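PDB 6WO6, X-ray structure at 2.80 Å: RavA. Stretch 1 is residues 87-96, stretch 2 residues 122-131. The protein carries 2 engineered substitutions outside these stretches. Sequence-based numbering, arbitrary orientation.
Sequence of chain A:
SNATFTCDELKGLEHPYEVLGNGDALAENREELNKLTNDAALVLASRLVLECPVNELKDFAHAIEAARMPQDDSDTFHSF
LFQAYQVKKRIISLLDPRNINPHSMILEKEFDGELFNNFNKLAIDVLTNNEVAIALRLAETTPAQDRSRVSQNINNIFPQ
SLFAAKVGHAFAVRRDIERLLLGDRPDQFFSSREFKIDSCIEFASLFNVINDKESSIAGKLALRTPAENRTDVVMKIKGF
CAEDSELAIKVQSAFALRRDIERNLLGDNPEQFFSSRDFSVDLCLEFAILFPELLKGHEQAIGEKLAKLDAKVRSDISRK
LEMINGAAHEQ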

# COMPACT_ATOMS: atom_id res chain seq x y z
N VAL A 87 10.72 1.36 -23.23
CA VAL A 87 9.53 1.76 -22.47
C VAL A 87 9.06 0.63 -21.57
O VAL A 87 8.89 0.80 -20.35
CB VAL A 87 8.41 2.21 -23.43
CG1 VAL A 87 7.12 2.44 -22.67
CG2 VAL A 87 8.83 3.47 -24.17
N LYS A 88 8.86 -0.56 -22.15
CA LYS A 88 8.31 -1.66 -21.35
C LYS A 88 9.29 -2.10 -20.27
O LYS A 88 8.87 -2.41 -19.14
CB LYS A 88 7.94 -2.84 -22.25
CG LYS A 88 7.45 -4.05 -21.46
CD LYS A 88 6.34 -4.80 -22.17
CE LYS A 88 5.96 -6.07 -21.41
NZ LYS A 88 4.87 -6.82 -22.09
N LYS A 89 10.59 -2.15 -20.57
CA LYS A 89 11.57 -2.58 -19.59
C LYS A 89 11.62 -1.61 -18.41
O LYS A 89 11.61 -2.03 -17.25
CB LYS A 89 12.95 -2.69 -20.25
CG LYS A 89 14.06 -3.12 -19.31
CD LYS A 89 13.81 -4.52 -18.76
CE LYS A 89 13.92 -4.55 -17.25
NZ LYS A 89 13.28 -5.77 -16.67
N ARG A 90 11.65 -0.31 -18.69
CA ARG A 90 11.73 0.67 -17.62
C ARG A 90 10.45 0.71 -16.79
O ARG A 90 10.51 0.98 -15.58
CB ARG A 90 12.04 2.06 -18.18
CG ARG A 90 13.43 2.16 -18.79
CD ARG A 90 13.70 3.55 -19.33
NE ARG A 90 14.98 3.60 -20.03
CZ ARG A 90 15.47 4.69 -20.60
NH1 ARG A 90 14.80 5.83 -20.54
NH2 ARG A 90 16.64 4.64 -21.23
N ILE A 91 9.29 0.45 -17.40
CA ILE A 91 8.07 0.43 -16.61
C ILE A 91 8.00 -0.84 -15.76
O ILE A 91 7.66 -0.78 -14.57
CB ILE A 91 6.83 0.57 -17.51
CG1 ILE A 91 6.74 2.01 -18.04
CG2 ILE A 91 5.57 0.19 -16.76
CD1 ILE A 91 5.61 2.22 -19.03
N ILE A 92 8.33 -2.00 -16.34
CA ILE A 92 8.18 -3.26 -15.62
C ILE A 92 9.24 -3.39 -14.53
O ILE A 92 9.00 -4.04 -13.50
CB ILE A 92 8.21 -4.43 -16.62
CG1 ILE A 92 6.80 -4.68 -17.16
CG2 ILE A 92 8.80 -5.69 -16.01
CD1 ILE A 92 5.76 -4.87 -16.08
N SER A 93 10.41 -2.77 -14.70
CA SER A 93 11.43 -2.82 -13.67
C SER A 93 11.01 -2.11 -12.39
O SER A 93 11.72 -2.22 -11.38
CB SER A 93 12.75 -2.23 -14.19
OG SER A 93 12.59 -0.87 -14.55
N LEU A 94 9.90 -1.37 -12.41
CA LEU A 94 9.34 -0.85 -11.16
C LEU A 94 8.85 -1.98 -10.27
O LEU A 94 8.92 -1.87 -9.04
CB LEU A 94 8.20 0.12 -11.46
CG LEU A 94 8.52 1.41 -12.21
CD1 LEU A 94 7.25 2.16 -12.56
CD2 LEU A 94 9.46 2.29 -11.41
N LEU A 95 8.37 -3.08 -10.87
CA LEU A 95 7.91 -4.25 -10.13
C LEU A 95 8.99 -5.31 -9.96
O LEU A 95 8.68 -6.40 -9.47
CB LEU A 95 6.70 -4.86 -10.84
CG LEU A 95 5.41 -4.04 -10.88
CD1 LEU A 95 4.32 -4.80 -11.61
CD2 LEU A 95 4.97 -3.69 -9.47
N ASP A 96 10.22 -5.02 -10.33
CA ASP A 96 11.30 -5.98 -10.20
C ASP A 96 11.63 -6.19 -8.72
O ASP A 96 12.01 -5.23 -8.04
CB ASP A 96 12.54 -5.50 -10.95
CG ASP A 96 13.67 -6.51 -10.93
OD1 ASP A 96 13.41 -7.71 -10.71
OD2 ASP A 96 14.83 -6.09 -11.14
N LEU A 122 1.62 2.95 -25.74
CA LEU A 122 2.31 1.75 -25.28
C LEU A 122 2.54 1.79 -23.77
O LEU A 122 2.41 0.77 -23.09
CB LEU A 122 3.63 1.59 -26.02
CG LEU A 122 4.53 0.47 -25.47
CD1 LEU A 122 3.91 -0.89 -25.74
CD2 LEU A 122 5.93 0.56 -26.04
N ALA A 123 2.90 2.96 -23.24
CA ALA A 123 3.09 3.09 -21.80
C ALA A 123 1.81 2.77 -21.04
O ALA A 123 1.82 2.01 -20.07
CB ALA A 123 3.59 4.49 -21.46
N ILE A 124 0.69 3.34 -21.49
CA ILE A 124 -0.59 3.10 -20.82
C ILE A 124 -0.99 1.63 -20.95
O ILE A 124 -1.57 1.06 -20.02
CB ILE A 124 -1.67 4.04 -21.39
CG1 ILE A 124 -1.26 5.50 -21.20
CG2 ILE A 124 -3.01 3.76 -20.73
CD1 ILE A 124 -1.03 5.88 -19.76
N ASP A 125 -0.68 1.01 -22.08
CA ASP A 125 -1.02 -0.40 -22.27
C ASP A 125 -0.19 -1.31 -21.37
O ASP A 125 -0.68 -2.31 -20.85
CB ASP A 125 -0.87 -0.80 -23.73
CG ASP A 125 -1.90 -0.14 -24.63
OD1 ASP A 125 -3.01 0.15 -24.12
OD2 ASP A 125 -1.62 0.08 -25.82
N VAL A 126 1.09 -0.97 -21.18
CA VAL A 126 1.92 -1.73 -20.25
C VAL A 126 1.44 -1.52 -18.82
O VAL A 126 1.45 -2.45 -18.00
CB VAL A 126 3.41 -1.35 -20.41
CG1 VAL A 126 4.26 -2.03 -19.35
CG2 VAL A 126 3.90 -1.73 -21.79
N LEU A 127 1.00 -0.30 -18.50
CA LEU A 127 0.51 -0.02 -17.15
C LEU A 127 -0.82 -0.70 -16.88
O LEU A 127 -1.16 -0.93 -15.71
CB LEU A 127 0.37 1.49 -16.95
CG LEU A 127 1.68 2.28 -16.82
CD1 LEU A 127 1.42 3.77 -16.85
CD2 LEU A 127 2.39 1.89 -15.54
N THR A 128 -1.59 -1.01 -17.92
CA THR A 128 -2.93 -1.57 -17.73
C THR A 128 -2.87 -2.86 -16.93
O THR A 128 -2.09 -3.77 -17.25
CB THR A 128 -3.59 -1.80 -19.09
OG1 THR A 128 -4.04 -0.54 -19.61
CG2 THR A 128 -4.78 -2.73 -18.96
N ASN A 129 -3.69 -2.93 -15.88
CA ASN A 129 -3.78 -4.03 -14.92
C ASN A 129 -2.55 -4.14 -14.02
O ASN A 129 -2.40 -5.14 -13.31
CB ASN A 129 -4.03 -5.38 -15.61
CG ASN A 129 -5.41 -5.47 -16.22
OD1 ASN A 129 -6.33 -4.75 -15.82
ND2 ASN A 129 -5.57 -6.36 -17.20
N ASN A 130 -1.68 -3.13 -14.02
CA ASN A 130 -0.54 -3.09 -13.11
C ASN A 130 -0.47 -1.79 -12.32
O ASN A 130 0.53 -1.55 -11.64
CB ASN A 130 0.77 -3.31 -13.87
CG ASN A 130 0.88 -4.70 -14.46
OD1 ASN A 130 0.46 -5.68 -13.86
ND2 ASN A 130 1.44 -4.78 -15.66
N GLU A 131 -1.51 -0.95 -12.39
CA GLU A 131 -1.47 0.34 -11.71
C GLU A 131 -1.47 0.17 -10.20
O GLU A 131 -0.70 0.83 -9.49
CB GLU A 131 -2.65 1.21 -12.15
CG GLU A 131 -2.83 1.34 -13.66
CD GLU A 131 -3.72 0.24 -14.24
OE1 GLU A 131 -3.80 -0.85 -13.64
OE2 GLU A 131 -4.33 0.48 -15.30

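The contact between residues 87-96 and 122-131 of RavA is a small, largely apolar packing of two helices that run in roughly the same direction, extended past their ends by Leu95 and Asn130, with no hydrogen bond passing from one stretch to the other. It illustrates a general principle: helices can be held side by side by the fit of aliphatic side chains, while some polar groups, such as the Lys88 ammonium and the Asn130 amide nitrogen, bond within their own segment or elsewhere.

The helix axes approach to 9.8 Å and cross at -40°, a spacing that leaves room for branched side chains between the backbones. Residues one helical turn apart supply the surface on each side. From the first helix, Val87 and Ile91 point toward the partner; from the second, Leu122 and Val126 do the same. Ile91 and Val126 are the most heavily covered residues, and they meet directly, with Ile91 CG2 3.7 Å from Val126 CG1. The same methyl of Ile91 also lies 3.8 Å from Leu127 CD2, while its other branch reaches back along the partner helix, placing Ile91 CD1 3.9 Å from Ala123 CB. With chi1 near -72° and chi2 near 175°, Ile91 thus spans a full turn of the opposing helix.

The backbones come close at two neighbouring places: Val87 CA is 6.6 Å from Ala123 CA, and Lys88 CA is 6.5 Å from Val126 CA. At Ala123 the single methyl leaves the main chain accessible: Ile91 CD1 comes within 3.8 Å of Ala123 CA. Val87 extends the apolar surface toward Leu122, with Val87 CB 4.0 Å from Leu122 CD2.

Lys88 shows how a long charged residue can join such a packing. Its aliphatic stem lies against Val126, Lys88 CD being 3.9 Å from Val126 CG2, while its ammonium group is hydrogen-bonded elsewhere in the structure.

Beyond the second helix the contact thins. Thr128 is the first residue to leave helical geometry, and a type II turn from Leu127 to Asn130 is closed by the bond from Asn130 N to Leu127 O, at 2.8 Å. The turn brings Asn130 back to the contact, its CB directed toward the first stretch. Ile92 points sideways, yet its end comes nearer, and Ile92 CD1 rests 4.3 Å from Asn130 ND2. This is a van der Waals approach to a polar atom; the amide itself makes a weak hydrogen bond within its own stretch, from Asn130 ND2 to Val126 O at 3.3 Å. Leu95 CD1, 4.5 Å from Asn130 CB, adds a looser contact at this end.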